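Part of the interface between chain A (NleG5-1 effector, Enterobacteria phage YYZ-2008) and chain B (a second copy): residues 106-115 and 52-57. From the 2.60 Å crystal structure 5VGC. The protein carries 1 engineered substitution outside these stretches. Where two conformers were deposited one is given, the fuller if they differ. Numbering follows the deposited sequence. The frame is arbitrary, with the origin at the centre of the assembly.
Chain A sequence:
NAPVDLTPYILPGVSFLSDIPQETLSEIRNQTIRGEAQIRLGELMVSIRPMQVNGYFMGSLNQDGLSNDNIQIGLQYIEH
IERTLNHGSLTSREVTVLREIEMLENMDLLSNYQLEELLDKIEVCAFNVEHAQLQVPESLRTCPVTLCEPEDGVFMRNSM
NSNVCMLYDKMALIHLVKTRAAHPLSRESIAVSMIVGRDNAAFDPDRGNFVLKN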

ATOM      1  N   ASN A 106       3.732  -2.197  -4.444  0.50 24.93           N
ATOM      2  CA  ASN A 106       3.022  -3.374  -4.942  0.50 24.32           C
ATOM      3  C   ASN A 106       4.026  -4.500  -5.230  0.50 23.08           C
ATOM      4  O   ASN A 106       5.078  -4.274  -5.834  0.50 23.17           O
ATOM      5  CB  ASN A 106       2.172  -3.036  -6.174  0.50 26.53           C
ATOM      6  CG  ASN A 106       1.100  -1.992  -5.882  0.50 29.01           C
ATOM      7  OD1 ASN A 106       0.495  -1.965  -4.794  0.50 27.93           O
ATOM      8  ND2 ASN A 106       0.860  -1.114  -6.855  0.50 32.61           N
ATOM      9  N   MET A 107       3.690  -5.698  -4.756  1.00 22.30           N
ATOM     10  CA  MET A 107       4.543  -6.898  -4.848  1.00 22.83           C
ATOM     11  C   MET A 107       5.833  -6.932  -4.019  1.00 21.07           C
ATOM     12  O   MET A 107       6.521  -7.959  -4.058  1.00 20.09           O
ATOM     13  CB  MET A 107       4.853  -7.250  -6.320  1.00 26.24           C
ATOM     14  CG  MET A 107       3.630  -7.468  -7.190  1.00 28.61           C
ATOM     15  SD  MET A 107       2.635  -8.895  -6.670  1.00 33.89           S
ATOM     16  CE  MET A 107       3.916 -10.133  -6.577  1.00 28.24           C
ATOM     17  N   ASP A 108       6.159  -5.870  -3.259  1.00 21.61           N
ATOM     18  CA  ASP A 108       7.447  -5.865  -2.516  1.00 21.91           C
ATOM     19  C   ASP A 108       7.511  -6.970  -1.449  1.00 22.58           C
ATOM     20  O   ASP A 108       8.581  -7.545  -1.224  1.00 31.87           O
ATOM     21  CB  ASP A 108       7.726  -4.510  -1.838  1.00 22.80           C
ATOM     22  CG  ASP A 108       8.635  -3.580  -2.654  1.00 25.90           C
ATOM     23  OD1 ASP A 108       9.350  -4.042  -3.570  1.00 26.78           O
ATOM     24  OD2 ASP A 108       8.662  -2.360  -2.339  1.00 28.95           O
ATOM     25  N   LEU A 109       6.376  -7.260  -0.806  1.00 20.68           N
ATOM     26  CA  LEU A 109       6.291  -8.352   0.153  1.00 19.61           C
ATOM     27  C   LEU A 109       5.960  -9.659  -0.529  1.00 19.75           C
ATOM     28  O   LEU A 109       6.576 -10.656  -0.196  1.00 21.73           O
ATOM     29  CB  LEU A 109       5.263  -8.045   1.256  1.00 17.97           C
ATOM     30  CG  LEU A 109       5.550  -6.817   2.140  1.00 17.11           C
ATOM     31  CD1 LEU A 109       4.526  -6.711   3.259  1.00 16.44           C
ATOM     32  CD2 LEU A 109       6.934  -6.833   2.755  1.00 18.11           C
ATOM     33  N   LEU A 110       5.023  -9.679  -1.464  1.00 20.21           N
ATOM     34  CA  LEU A 110       4.696 -10.940  -2.157  1.00 23.04           C
ATOM     35  C   LEU A 110       5.742 -11.495  -3.140  1.00 23.93           C
ATOM     36  O   LEU A 110       5.631 -12.667  -3.507  1.00 26.72           O
ATOM     37  CB  LEU A 110       3.344 -10.849  -2.853  1.00 25.82           C
ATOM     38  CG  LEU A 110       2.179 -10.702  -1.885  1.00 31.11           C
ATOM     39  CD1 LEU A 110       0.915 -10.304  -2.645  1.00 36.54           C
ATOM     40  CD2 LEU A 110       1.948 -11.997  -1.113  1.00 34.17           C
ATOM     41  N   SER A 111       6.744 -10.703  -3.535  1.00 23.59           N
ATOM     42  CA  SER A 111       7.800 -11.217  -4.420  1.00 25.90           C
ATOM     43  C   SER A 111       8.675 -12.327  -3.773  1.00 28.82           C
ATOM     44  O   SER A 111       9.019 -13.351  -4.457  1.00 35.29           O
ATOM     45  CB  SER A 111       8.650 -10.065  -4.952  1.00 26.09           C
ATOM     46  OG  SER A 111       9.315  -9.365  -3.912  1.00 25.41           O
ATOM     47  N   ASN A 112       8.985 -12.176  -2.470  1.00 28.09           N
ATOM     48  CA  ASN A 112       9.741 -13.178  -1.701  1.00 30.65           C
ATOM     49  C   ASN A 112       9.237 -14.614  -1.910  1.00 28.44           C
ATOM     50  O   ASN A 112      10.019 -15.561  -1.934  1.00 29.41           O
ATOM     51  CB  ASN A 112       9.715 -12.893  -0.186  1.00 35.98           C
ATOM     52  CG  ASN A 112      10.316 -11.534   0.195  1.00 43.64           C
ATOM     53  OD1 ASN A 112      10.343 -10.567  -0.581  1.00 50.00           O
ATOM     54  ND2 ASN A 112      10.793 -11.459   1.410  1.00 46.43           N
ATOM     55  N   TYR A 113       7.926 -14.765  -2.035  1.00 26.72           N
ATOM     56  CA  TYR A 113       7.337 -16.088  -2.178  1.00 28.17           C
ATOM     57  C   TYR A 113       7.435 -16.599  -3.614  1.00 26.71           C
ATOM     58  O   TYR A 113       7.499 -17.794  -3.871  1.00 27.62           O
ATOM     59  CB  TYR A 113       5.906 -16.060  -1.612  1.00 30.62           C
ATOM     60  CG  TYR A 113       5.917 -15.542  -0.164  1.00 32.16           C
ATOM     61  CD1 TYR A 113       6.222 -16.388   0.901  1.00 35.80           C
ATOM     62  CD2 TYR A 113       5.656 -14.196   0.126  1.00 31.04           C
ATOM     63  CE1 TYR A 113       6.252 -15.923   2.199  1.00 37.90           C
ATOM     64  CE2 TYR A 113       5.687 -13.718   1.421  1.00 32.81           C
ATOM     65  CZ  TYR A 113       5.981 -14.584   2.459  1.00 36.53           C
ATOM     66  OH  TYR A 113       6.011 -14.120   3.758  1.00 38.85           O
ATOM     67  N   GLN A 114       7.434 -15.668  -4.573  1.00 24.93           N
ATOM     68  CA  GLN A 114       7.442 -16.002  -6.020  1.00 24.20           C
ATOM     69  C   GLN A 114       8.882 -16.141  -6.621  1.00 22.06           C
ATOM     70  O   GLN A 114       9.096 -16.669  -7.749  1.00 21.67           O
ATOM     71  CB  GLN A 114       6.735 -14.870  -6.743  1.00 25.41           C
ATOM     72  CG  GLN A 114       5.274 -14.707  -6.381  1.00 29.80           C
ATOM     73  CD  GLN A 114       4.621 -13.532  -7.065  1.00 34.98           C
ATOM     74  OE1 GLN A 114       5.287 -12.721  -7.722  1.00 49.43           O
ATOM     75  NE2 GLN A 114       3.306 -13.431  -6.921  1.00 39.46           N
ATOM     76  N   LEU A 115       9.838 -15.639  -5.860  1.00 21.90           N
ATOM     77  CA  LEU A 115      11.177 -15.427  -6.387  1.00 23.37           C
ATOM     78  C   LEU A 115      11.876 -16.691  -6.912  1.00 25.46           C
ATOM     79  O   LEU A 115      12.403 -16.709  -8.044  1.00 23.41           O
ATOM     80  CB  LEU A 115      12.072 -14.750  -5.337  1.00 24.85           C
ATOM     81  CG  LEU A 115      13.380 -14.193  -5.842  1.00 26.83           C
ATOM     82  CD1 LEU A 115      13.151 -12.979  -6.742  1.00 26.54           C
ATOM     83  CD2 LEU A 115      14.264 -13.810  -4.666  1.00 32.77           C
TER
ATOM     84  N   GLN B  52      -6.958 -11.049  -6.954  1.00 92.11           N
ATOM     85  CA  GLN B  52      -6.651  -9.796  -7.635  1.00 97.97           C
ATOM     86  C   GLN B  52      -5.165  -9.716  -7.979  1.00 88.47           C
ATOM     87  O   GLN B  52      -4.794  -9.111  -8.985  1.00 89.24           O
ATOM     88  CB  GLN B  52      -7.097  -8.559  -6.820  1.00109.64           C
ATOM     89  CG  GLN B  52      -8.439  -8.609  -6.070  1.00114.14           C
ATOM     90  CD  GLN B  52      -9.580  -9.281  -6.825  1.00111.43           C
ATOM     91  OE1 GLN B  52      -9.768  -9.067  -8.023  1.00111.66           O
ATOM     92  NE2 GLN B  52     -10.359 -10.090  -6.112  1.00112.60           N
ATOM     93  N   VAL B  53      -4.331 -10.347  -7.157  1.00 83.51           N
ATOM     94  CA  VAL B  53      -2.896 -10.458  -7.431  1.00 79.98           C
ATOM     95  C   VAL B  53      -2.661 -11.653  -8.348  1.00 79.99           C
ATOM     96  O   VAL B  53      -3.305 -12.693  -8.192  1.00 79.90           O
ATOM     97  CB  VAL B  53      -2.052 -10.704  -6.162  1.00 76.49           C
ATOM     98  CG1 VAL B  53      -0.573 -10.521  -6.502  1.00 76.95           C
ATOM     99  CG2 VAL B  53      -2.496  -9.831  -4.991  1.00 77.63           C
ATOM    100  N   ASN B  54      -1.731 -11.508  -9.287  1.00 82.75           N
ATOM    101  CA  ASN B  54      -1.429 -12.570 -10.242  1.00 85.14           C
ATOM    102  C   ASN B  54      -0.716 -13.718  -9.532  1.00 81.08           C
ATOM    103  O   ASN B  54       0.197 -13.493  -8.725  1.00 79.76           O
ATOM    104  CB  ASN B  54      -0.562 -12.045 -11.399  1.00 92.82           C
ATOM    105  CG  ASN B  54      -0.544 -12.987 -12.600  1.00102.33           C
ATOM    106  OD1 ASN B  54      -1.519 -13.692 -12.877  1.00 98.44           O
ATOM    107  ND2 ASN B  54       0.572 -12.995 -13.326  1.00115.61           N
ATOM    108  N   GLY B  55      -1.146 -14.944  -9.830  1.00 77.82           N
ATOM    109  CA  GLY B  55      -0.488 -16.154  -9.320  1.00 74.89           C
ATOM    110  C   GLY B  55      -1.088 -16.724  -8.051  1.00 71.01           C
ATOM    111  O   GLY B  55      -0.640 -17.778  -7.579  1.00 75.44           O
ATOM    112  N   TYR B  56      -2.094 -16.048  -7.488  1.00 67.33           N
ATOM    113  CA  TYR B  56      -2.709 -16.487  -6.248  1.00 64.90           C
ATOM    114  C   TYR B  56      -4.178 -16.789  -6.458  1.00 67.50           C
ATOM    115  O   TYR B  56      -4.849 -16.166  -7.289  1.00 68.73           O
ATOM    116  CB  TYR B  56      -2.530 -15.445  -5.156  1.00 63.12           C
ATOM    117  CG  TYR B  56      -1.096 -15.236  -4.762  1.00 60.84           C
ATOM    118  CD1 TYR B  56      -0.361 -14.195  -5.307  1.00 60.92           C
ATOM    119  CD2 TYR B  56      -0.466 -16.079  -3.851  1.00 60.44           C
ATOM    120  CE1 TYR B  56       0.958 -13.993  -4.955  1.00 60.39           C
ATOM    121  CE2 TYR B  56       0.853 -15.881  -3.492  1.00 60.17           C
ATOM    122  CZ  TYR B  56       1.556 -14.833  -4.049  1.00 60.00           C
ATOM    123  OH  TYR B  56       2.860 -14.617  -3.714  1.00 60.39           O
ATOM    124  N   PHE B  57      -4.665 -17.753  -5.682  1.00 68.94           N
ATOM    125  CA  PHE B  57      -5.985 -18.324  -5.876  1.00 73.82           C
ATOM    126  C   PHE B  57      -6.721 -18.358  -4.551  1.00 77.70           C
ATOM    127  O   PHE B  57      -6.110 -18.495  -3.477  1.00 71.85           O
ATOM    128  CB  PHE B  57      -5.870 -19.727  -6.480  1.00 74.60           C
ATOM    129  CG  PHE B  57      -5.088 -19.756  -7.755  1.00 75.07           C
ATOM    130  CD1 PHE B  57      -5.705 -19.467  -8.966  1.00 80.99           C
ATOM    131  CD2 PHE B  57      -3.730 -20.047  -7.753  1.00 74.68           C
ATOM    132  CE1 PHE B  57      -4.986 -19.477 -10.158  1.00 84.18           C
ATOM    133  CE2 PHE B  57      -3.002 -20.063  -8.943  1.00 78.52           C
ATOM    134  CZ  PHE B  57      -3.631 -19.774 -10.145  1.00 81.84           C
TER

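Val B53 supplies the apolar centre of this contact between two copies of the NleG5-1 effector. Its side chain points toward chain A, and its CG1 methyl meets two residues three positions apart: Met A107, whose SD lies 3.6 Å from Val B53 CG1, and Leu A110, whose CD1 lies 4.1 Å from the same methyl. Met A107 leaves its backbone sideways to chain B, but with all three chi angles in the m well the chain curls so that the sulfur comes nearer; a long, flexible thioether suits a place that a short side chain leaving in this direction would not reach. Leu A110 points toward chain B and is buried. In its m,t rotamer CD1 reaches Val B53, and both methyls lie near the Tyr B56 ring, Leu A110 CD2 at 4.1 Å from Tyr B56 CZ. Behind these side chains, Ser A111 N donates a backbone hydrogen bond to Met A107 O at 2.8 Å, closing a turn that spans Met A107 and Leu A110.

Tyr B56 gives up more surface than any other residue here, 75 Å² of the 241 Å² buried on both sides together. Val B53 and Tyr B56, the ends of a type II beta turn, both point toward chain A. Gly B55 fits the turn at phi 95°, where a CB would be jammed against the preceding carbonyl oxygen, Asn B54 O. The long side chain of Tyr B56 carries the hydroxyl up to the backbone of the opposing segment, where Tyr B56 OH stands 3.4 Å from Leu A110 O and 4.0 Å from Tyr A113 CB. The tyrosine thus combines an apolar ring for Leu A110 with a polar tip placed near polar atoms. Tyr A113 adds little: its CB points toward chain B, but the end of its side chain leads away.

At the polar edge, Gln A114 extends toward chain B with chi1 m and chi2 t. Gln A114 NE2 approaches the ring obliquely, 3.1 Å from Tyr B56 CE1, and lies 3.6 Å from Asn B54 O and 3.4 Å from Tyr B56 OH. Whether the two hydroxyl approaches, from Leu A110 O and Gln A114 NE2, are hydrogen bonds is left open by the geometry, so packing is the clearest part of the attachment. Asn B54 points its own side chain sideways and stays exposed.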